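Local coordinates for protein probable transcriptional regulator (Vibrio vulnificus, PDB 4GHJ) that probably binds DNA through a helix-turn-helix domain of the XRE-like family and so regulates transcription, at residues 46-51 and 86-91; 50-55 and 65-70. One frame throughout, in Å; residues are numbered along the deposited sequence.

Contact 1. Residues 46-51 and 86-91; sequences LNRDLT and LDLTEQ
Arg48 reaches across from the end of helix 30-47 to the turn that follows helix 76-85, and its side chain carries most of this contact. CB starts toward residues 86-91, with CG beside the backbone N (chi1 -73°), and the chain then runs extended from CG to NE. CD of Arg48 lies 3.9 Å from CD2 of Leu86, and the two side chains cross at about a right angle. NE comes next. It gives a weak hydrogen bond to the carbonyl O of Leu86, 3.1 Å away but bent to 125° at the hydrogen. CZ has CD1 of Leu88 over one face of the guanidinium, 3.7 Å above the plane and centred on it. NH2 meets the other branch of that leucine, with CD2 at 3.3 Å. It also donates to a water in the plane of the group, and this water donates to the O of Asp87. NH1 turns back and bonds to the O of Ala44, in the last turn of the helix just before it. The guanidinium is thus held by the helix end behind it and, more weakly and through water, by the 86-91 turn. Beside it, CD1 of Leu50 packs on CD2 of Leu86 at 3.7 Å, the two side chains running past each other in opposite directions.

Asp49 and Asp87 both have positive phi and close Schellman motifs, so two helix ends meet here. Leu50 and Leu86 also touch Val55 of helix 52-59. Leu88 leans on Leu83 of helix 76-85 and packs against Ile96 of the second subunit.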
ATOM      1  N   LEU B  46       0.385  -4.248  18.069  1.00 25.04           N
ATOM      2  CA  LEU B  46       0.690  -4.223  19.504  1.00 26.36           C
ATOM      3  C   LEU B  46      -0.466  -3.614  20.295  1.00 27.54           C
ATOM      4  O   LEU B  46      -0.814  -4.100  21.366  1.00 28.03           O
ATOM      5  CB  LEU B  46       1.996  -3.460  19.759  1.00 25.44           C
ATOM      6  CG  LEU B  46       3.288  -4.102  19.218  1.00 26.69           C
ATOM      7  CD1 LEU B  46       4.524  -3.188  19.523  1.00 27.50           C
ATOM      8  CD2 LEU B  46       3.503  -5.497  19.803  1.00 25.84           C
ATOM      9  N   ASN B  47      -1.089  -2.583  19.736  1.00 28.19           N
ATOM     10  CA  ASN B  47      -2.249  -1.960  20.361  1.00 30.52           C
ATOM     11  C   ASN B  47      -3.447  -2.913  20.456  1.00 30.97           C
ATOM     12  O   ASN B  47      -4.332  -2.717  21.284  1.00 30.93           O
ATOM     13  CB  ASN B  47      -2.629  -0.673  19.625  1.00 32.54           C
ATOM     14  CG  ASN B  47      -1.597   0.431  19.830  1.00 37.82           C
ATOM     15  OD1 ASN B  47      -0.794   0.368  20.763  1.00 42.37           O
ATOM     16  ND2 ASN B  47      -1.610   1.440  18.957  1.00 43.64           N
ATOM     17  N   ARG B  48      -3.447  -3.961  19.637  1.00 27.45           N
ATOM     18  CA  ARG B  48      -4.519  -4.963  19.654  1.00 29.45           C
ATOM     19  C   ARG B  48      -4.119  -6.222  20.437  1.00 29.82           C
ATOM     20  O   ARG B  48      -4.878  -7.187  20.485  1.00 29.30           O
ATOM     21  CB  ARG B  48      -4.902  -5.310  18.207  1.00 27.74           C
ATOM     22  CG  ARG B  48      -5.689  -4.165  17.569  1.00 27.82           C
ATOM     23  CD  ARG B  48      -5.659  -4.136  16.053  1.00 28.45           C
ATOM     24  NE  ARG B  48      -6.507  -3.039  15.633  1.00 29.89           N
ATOM     25  CZ  ARG B  48      -6.163  -1.759  15.700  1.00 30.28           C
ATOM     26  NH1 ARG B  48      -4.953  -1.392  16.128  1.00 29.77           N
ATOM     27  NH2 ARG B  48      -7.033  -0.844  15.336  1.00 31.42           N
ATOM     28  N   ASP B  49      -2.929  -6.178  21.048  1.00 29.80           N
ATOM     29  CA  ASP B  49      -2.371  -7.287  21.820  1.00 30.81           C
ATOM     30  C   ASP B  49      -2.162  -8.546  21.007  1.00 28.61           C
ATOM     31  O   ASP B  49      -2.372  -9.656  21.501  1.00 29.86           O
ATOM     32  CB  ASP B  49      -3.239  -7.581  23.039  1.00 34.49           C
ATOM     33  CG  ASP B  49      -3.081  -6.546  24.112  1.00 40.97           C
ATOM     34  OD1 ASP B  49      -2.008  -5.901  24.146  1.00 47.23           O
ATOM     35  OD2 ASP B  49      -4.007  -6.393  24.942  1.00 50.04           O
ATOM     36  N   LEU B  50      -1.739  -8.379  19.764  1.00 26.30           N
ATOM     37  CA  LEU B  50      -1.518  -9.513  18.874  1.00 24.97           C
ATOM     38  C   LEU B  50      -0.043  -9.749  18.645  1.00 24.30           C
ATOM     39  O   LEU B  50       0.746  -8.806  18.678  1.00 23.94           O
ATOM     40  CB  LEU B  50      -2.209  -9.275  17.534  1.00 25.12           C
ATOM     41  CG  LEU B  50      -3.738  -9.402  17.462  1.00 26.01           C
ATOM     42  CD1 LEU B  50      -4.288  -8.854  16.150  1.00 27.03           C
ATOM     43  CD2 LEU B  50      -4.175 -10.857  17.650  1.00 30.98           C
ATOM     44  N   THR B  51       0.338 -11.007  18.448  1.00 23.90           N
ATOM     45  CA  THR B  51       1.721 -11.320  18.084  1.00 24.55           C
ATOM     46  C   THR B  51       1.821 -11.401  16.542  1.00 22.81           C
ATOM     47  O   THR B  51       0.795 -11.482  15.865  1.00 21.58           O
ATOM     48  CB  THR B  51       2.155 -12.665  18.650  1.00 24.27           C
ATOM     49  OG1 THR B  51       1.367 -13.700  18.052  1.00 25.17           O
ATOM     50  CG2 THR B  51       1.990 -12.703  20.185  1.00 30.58           C
ATOM     51  N   LEU B  86      -6.255  -7.134  11.322  1.00 23.60           N
ATOM     52  CA  LEU B  86      -6.311  -6.154  12.406  1.00 24.32           C
ATOM     53  C   LEU B  86      -7.649  -5.376  12.452  1.00 24.87           C
ATOM     54  O   LEU B  86      -7.812  -4.465  13.260  1.00 25.36           O
ATOM     55  CB  LEU B  86      -5.152  -5.162  12.243  1.00 23.16           C
ATOM     56  CG  LEU B  86      -3.745  -5.742  12.272  1.00 24.56           C
ATOM     57  CD1 LEU B  86      -2.712  -4.682  11.888  1.00 26.18           C
ATOM     58  CD2 LEU B  86      -3.449  -6.321  13.642  1.00 26.71           C
ATOM     59  N   ASP B  87      -8.590  -5.733  11.578  1.00 26.21           N
ATOM     60  CA  ASP B  87      -9.881  -5.044  11.465  1.00 27.42           C
ATOM     61  C   ASP B  87      -9.631  -3.553  11.169  1.00 26.95           C
ATOM     62  O   ASP B  87     -10.202  -2.665  11.810  1.00 28.86           O
ATOM     63  CB  ASP B  87     -10.723  -5.220  12.736  1.00 31.43           C
ATOM     64  CG  ASP B  87     -12.167  -4.776  12.545  1.00 36.70           C
ATOM     65  OD1 ASP B  87     -12.665  -4.775  11.387  1.00 39.95           O
ATOM     66  OD2 ASP B  87     -12.808  -4.440  13.553  1.00 45.14           O
ATOM     67  N   LEU B  88      -8.742  -3.300  10.210  1.00 24.31           N
ATOM     68  CA  LEU B  88      -8.373  -1.942   9.780  1.00 22.92           C
ATOM     69  C   LEU B  88      -8.484  -1.794   8.246  1.00 23.45           C
ATOM     70  O   LEU B  88      -7.898  -0.885   7.657  1.00 21.59           O
ATOM     71  CB  LEU B  88      -6.935  -1.633  10.234  1.00 21.45           C
ATOM     72  CG  LEU B  88      -6.704  -1.339  11.716  1.00 24.88           C
ATOM     73  CD1 LEU B  88      -5.216  -1.154  12.046  1.00 26.76           C
ATOM     74  CD2 LEU B  88      -7.492  -0.086  12.112  1.00 25.87           C
ATOM     75  N   THR B  89      -9.260  -2.666   7.613  1.00 23.23           N
ATOM     76  CA  THR B  89      -9.387  -2.670   6.150  1.00 24.35           C
ATOM     77  C   THR B  89      -9.725  -1.297   5.547  1.00 26.10           C
ATOM     78  O   THR B  89      -9.125  -0.905   4.547  1.00 25.99           O
ATOM     79  CB  THR B  89     -10.441  -3.700   5.674  1.00 27.80           C
ATOM     80  OG1 THR B  89     -10.302  -4.914   6.413  1.00 27.74           O
ATOM     81  CG2 THR B  89     -10.292  -3.971   4.142  1.00 28.27           C
ATOM     82  N   GLU B  90     -10.650  -0.553   6.168  1.00 30.95           N
ATOM     83  CA  GLU B  90     -11.053   0.783   5.656  1.00 31.80           C
ATOM     84  C   GLU B  90      -9.919   1.817   5.614  1.00 29.54           C
ATOM     85  O   GLU B  90      -9.972   2.788   4.849  1.00 27.32           O
ATOM     86  CB  GLU B  90     -12.203   1.364   6.466  1.00 34.20           C
ATOM     87  CG  GLU B  90     -13.496   0.559   6.451  1.00 43.68           C
ATOM     88  CD  GLU B  90     -14.605   1.222   7.274  1.00 55.59           C
ATOM     89  OE1 GLU B  90     -14.602   2.473   7.386  1.00 60.15           O
ATOM     90  OE2 GLU B  90     -15.495   0.501   7.784  1.00 62.74           O
ATOM     91  N   GLN B  91      -8.893   1.618   6.440  1.00 29.22           N
ATOM     92  CA  GLN B  91      -7.730   2.491   6.416  1.00 27.42           C
ATOM     93  C   GLN B  91      -7.084   2.529   5.023  1.00 24.92           C
ATOM     94  O   GLN B  91      -6.396   3.487   4.703  1.00 24.54           O
ATOM     95  CB  GLN B  91      -6.699   2.041   7.451  1.00 28.24           C
ATOM     96  CG  GLN B  91      -7.128   2.301   8.884  1.00 32.43           C
ATOM     97  CD  GLN B  91      -7.077   3.779   9.239  1.00 38.73           C
ATOM     98  OE1 GLN B  91      -6.036   4.455   9.085  1.00 34.38           O
ATOM     99  NE2 GLN B  91      -8.201   4.298   9.714  1.00 42.69           N
TER
HETATM  100  O   HOH W   1      -9.605  -2.106  14.442  1.00 32.98           O

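Contact 2. Residues 50-55 and 65-70; sequences LTQSEV and TVLNAE
The backbones come closest between Gln52, in the first turn of helix 52-59, and Val66 of helix 63-69, with their CA atoms 6.2 Å apart. Gln52 bridges the two helices. Its chain is extended beyond CG (chi2 -177°), which carries the amide past Val66 to Leu67 and Glu70. On the way CB of Gln52 passes CG1 of Val66 at 4.0 Å. At the tip, NE2 of Gln52 donates to OE1 of Glu70 over 2.9 Å, in a nearly straight bond of 165°. The acceptor lies close to the amide plane of Gln52. The donor, however, stands well above the carboxylate plane, and the two flat groups are turned 59° apart. NE2 of Gln52 also gives a hydrogen bond of 3.0 Å to a water, which donates in turn to the O of Leu67. Together these two bonds would hold the amide's rotation. OE1 of Gln52 lies 3.7 Å from CB of Leu67.

Deeper in, CG1 of Val55 meets CG2 of Val66 at 4.1 Å, and Val55 also packs on Ile82 of helix 76-85. The other carboxylate oxygen of Glu70, OE2, forms a salt bridge with Arg45 of helix 30-47, which probably steadies the carboxylate that Gln52 binds. Thr51 and Glu54 start helix 52-59 with a capping box.

Two short helices joined by a tight turn, packed through Val55 and Val66, form the helix-turn-helix unit. In XRE-like regulators the second helix typically reads DNA, and helix 63-69 probably has that role here.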
ATOM      1  N   LEU B  50      -1.739  -8.379  19.764  1.00 26.30           N
ATOM      2  CA  LEU B  50      -1.518  -9.513  18.874  1.00 24.97           C
ATOM      3  C   LEU B  50      -0.043  -9.749  18.645  1.00 24.30           C
ATOM      4  O   LEU B  50       0.746  -8.806  18.678  1.00 23.94           O
ATOM      5  CB  LEU B  50      -2.209  -9.275  17.534  1.00 25.12           C
ATOM      6  CG  LEU B  50      -3.738  -9.402  17.462  1.00 26.01           C
ATOM      7  CD1 LEU B  50      -4.288  -8.854  16.150  1.00 27.03           C
ATOM      8  CD2 LEU B  50      -4.175 -10.857  17.650  1.00 30.98           C
ATOM      9  N   THR B  51       0.338 -11.007  18.448  1.00 23.90           N
ATOM     10  CA  THR B  51       1.721 -11.320  18.084  1.00 24.55           C
ATOM     11  C   THR B  51       1.821 -11.401  16.542  1.00 22.81           C
ATOM     12  O   THR B  51       0.795 -11.482  15.865  1.00 21.58           O
ATOM     13  CB  THR B  51       2.155 -12.665  18.650  1.00 24.27           C
ATOM     14  OG1 THR B  51       1.367 -13.700  18.052  1.00 25.17           O
ATOM     15  CG2 THR B  51       1.990 -12.703  20.185  1.00 30.58           C
ATOM     16  N   GLN B  52       3.046 -11.441  16.006  1.00 22.50           N
ATOM     17  CA  GLN B  52       3.257 -11.604  14.562  1.00 22.56           C
ATOM     18  C   GLN B  52       2.691 -12.962  14.122  1.00 23.50           C
ATOM     19  O   GLN B  52       2.064 -13.066  13.064  1.00 23.03           O
ATOM     20  CB  GLN B  52       4.730 -11.488  14.171  1.00 22.95           C
ATOM     21  CG  GLN B  52       5.293 -10.087  14.283  1.00 24.21           C
ATOM     22  CD  GLN B  52       6.716  -9.983  13.840  1.00 26.69           C
ATOM     23  OE1 GLN B  52       7.478 -10.959  13.892  1.00 31.27           O
ATOM     24  NE2 GLN B  52       7.110  -8.784  13.424  1.00 26.94           N
ATOM     25  N   SER B  53       2.918 -13.984  14.939  0.70 24.04           N
ATOM     26  CA  SER B  53       2.407 -15.324  14.670  0.70 26.43           C
ATOM     27  C   SER B  53       0.895 -15.334  14.590  0.70 25.60           C
ATOM     28  O   SER B  53       0.344 -15.959  13.702  0.70 27.10           O
ATOM     29  CB  SER B  53       2.863 -16.305  15.744  0.70 27.71           C
ATOM     30  OG  SER B  53       4.262 -16.402  15.753  0.70 30.81           O
ATOM     31  N   GLU B  54       0.234 -14.624  15.512  1.00 25.33           N
ATOM     32  CA  GLU B  54      -1.249 -14.553  15.548  1.00 25.58           C
ATOM     33  C   GLU B  54      -1.843 -13.805  14.318  1.00 24.75           C
ATOM     34  O   GLU B  54      -2.872 -14.206  13.783  1.00 24.55           O
ATOM     35  CB  GLU B  54      -1.733 -13.912  16.858  1.00 26.54           C
ATOM     36  CG  GLU B  54      -1.478 -14.793  18.105  1.00 30.82           C
ATOM     37  CD  GLU B  54      -1.623 -14.052  19.443  1.00 32.85           C
ATOM     38  OE1 GLU B  54      -1.664 -12.798  19.444  1.00 31.86           O
ATOM     39  OE2 GLU B  54      -1.682 -14.732  20.503  1.00 33.45           O
ATOM     40  N   VAL B  55      -1.179 -12.738  13.878  1.00 27.18           N
ATOM     41  CA  VAL B  55      -1.614 -12.013  12.672  1.00 25.31           C
ATOM     42  C   VAL B  55      -1.495 -12.941  11.454  1.00 23.06           C
ATOM     43  O   VAL B  55      -2.439 -13.074  10.646  1.00 26.79           O
ATOM     44  CB  VAL B  55      -0.815 -10.720  12.478  1.00 22.78           C
ATOM     45  CG1 VAL B  55      -1.108 -10.095  11.092  1.00 21.66           C
ATOM     46  CG2 VAL B  55      -1.122  -9.737  13.616  1.00 26.00           C
ATOM     47  N   THR B  65       6.313 -13.421   6.599  1.00 27.42           N
ATOM     48  CA  THR B  65       5.713 -12.429   5.710  1.00 24.55           C
ATOM     49  C   THR B  65       5.265 -11.221   6.523  1.00 22.43           C
ATOM     50  O   THR B  65       5.414 -10.079   6.086  1.00 20.56           O
ATOM     51  CB  THR B  65       4.560 -13.062   4.924  1.00 26.13           C
ATOM     52  OG1 THR B  65       5.071 -14.201   4.212  1.00 28.20           O
ATOM     53  CG2 THR B  65       3.947 -12.088   3.956  1.00 23.09           C
ATOM     54  N   VAL B  66       4.760 -11.475   7.730  1.00 22.27           N
ATOM     55  CA  VAL B  66       4.327 -10.400   8.625  1.00 20.95           C
ATOM     56  C   VAL B  66       5.559  -9.648   9.162  1.00 21.61           C
ATOM     57  O   VAL B  66       5.581  -8.417   9.239  1.00 21.28           O
ATOM     58  CB  VAL B  66       3.460 -10.950   9.789  1.00 21.20           C
ATOM     59  CG1 VAL B  66       3.164  -9.843  10.840  1.00 20.50           C
ATOM     60  CG2 VAL B  66       2.188 -11.562   9.245  1.00 23.25           C
ATOM     61  N   LEU B  67       6.580 -10.406   9.536  1.00 25.58           N
ATOM     62  CA  LEU B  67       7.824  -9.834  10.056  1.00 24.35           C
ATOM     63  C   LEU B  67       8.427  -8.865   9.029  1.00 22.29           C
ATOM     64  O   LEU B  67       8.763  -7.723   9.371  1.00 21.61           O
ATOM     65  CB  LEU B  67       8.774 -10.975  10.427  1.00 26.40           C
ATOM     66  CG  LEU B  67      10.148 -10.685  11.050  1.00 30.18           C
ATOM     67  CD1 LEU B  67      10.714 -11.978  11.699  1.00 33.30           C
ATOM     68  CD2 LEU B  67      11.102 -10.155  10.018  1.00 31.24           C
ATOM     69  N   ASN B  68       8.511  -9.302   7.766  1.00 20.63           N
ATOM     70  CA  ASN B  68       9.006  -8.455   6.700  1.00 21.06           C
ATOM     71  C   ASN B  68       8.149  -7.227   6.442  1.00 19.57           C
ATOM     72  O   ASN B  68       8.684  -6.168   6.134  1.00 20.64           O
ATOM     73  CB  ASN B  68       9.178  -9.244   5.387  1.00 23.18           C
ATOM     74  CG  ASN B  68      10.364 -10.203   5.429  1.00 26.79           C
ATOM     75  OD1 ASN B  68      11.281 -10.009   6.205  1.00 34.34           O
ATOM     76  ND2 ASN B  68      10.345 -11.239   4.584  1.00 32.56           N
ATOM     77  N   ALA B  69       6.822  -7.370   6.558  1.00 19.89           N
ATOM     78  CA  ALA B  69       5.910  -6.263   6.340  1.00 17.41           C
ATOM     79  C   ALA B  69       6.127  -5.148   7.368  1.00 20.31           C
ATOM     80  O   ALA B  69       6.055  -3.949   7.049  1.00 16.56           O
ATOM     81  CB  ALA B  69       4.440  -6.763   6.369  1.00 19.20           C
ATOM     82  N   GLU B  70       6.422  -5.534   8.610  1.00 19.61           N
ATOM     83  CA  GLU B  70       6.639  -4.548   9.658  1.00 20.20           C
ATOM     84  C   GLU B  70       7.998  -3.816   9.488  1.00 21.50           C
ATOM     85  O   GLU B  70       8.295  -2.876  10.200  1.00 19.07           O
ATOM     86  CB  GLU B  70       6.464  -5.195  11.038  1.00 21.36           C
ATOM     87  CG  GLU B  70       4.988  -5.530  11.280  1.00 22.99           C
ATOM     88  CD  GLU B  70       4.692  -6.149  12.620  1.00 26.49           C
ATOM     89  OE1 GLU B  70       5.610  -6.295  13.481  1.00 25.87           O
ATOM     90  OE2 GLU B  70       3.497  -6.474  12.803  1.00 27.25           O
TER
HETATM   91  O   HOH W   2       9.395  -7.348  12.157  1.00 28.79           O

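From the N terminus, helix 30-47 runs into the turn at 48-51. Contact 1 starts on the last residues of the helix and contact 2 in the turn, and they share Leu50 and Thr51. Contact 2 closes the shorter loop, with nine residues between its closest ends, and joins helix 52-59 to helix 63-69. Contact 1 closes the longer one after helix 76-85 has been added. Contact 2 is therefore nested in contact 1. Their centres are 11 Å apart, and they lie side by side where the 86-91 turn meets helix 52-59. This links the helix-turn-helix pair to the end of helix 76-85. Contact 1 alone of the two also reaches the second subunit.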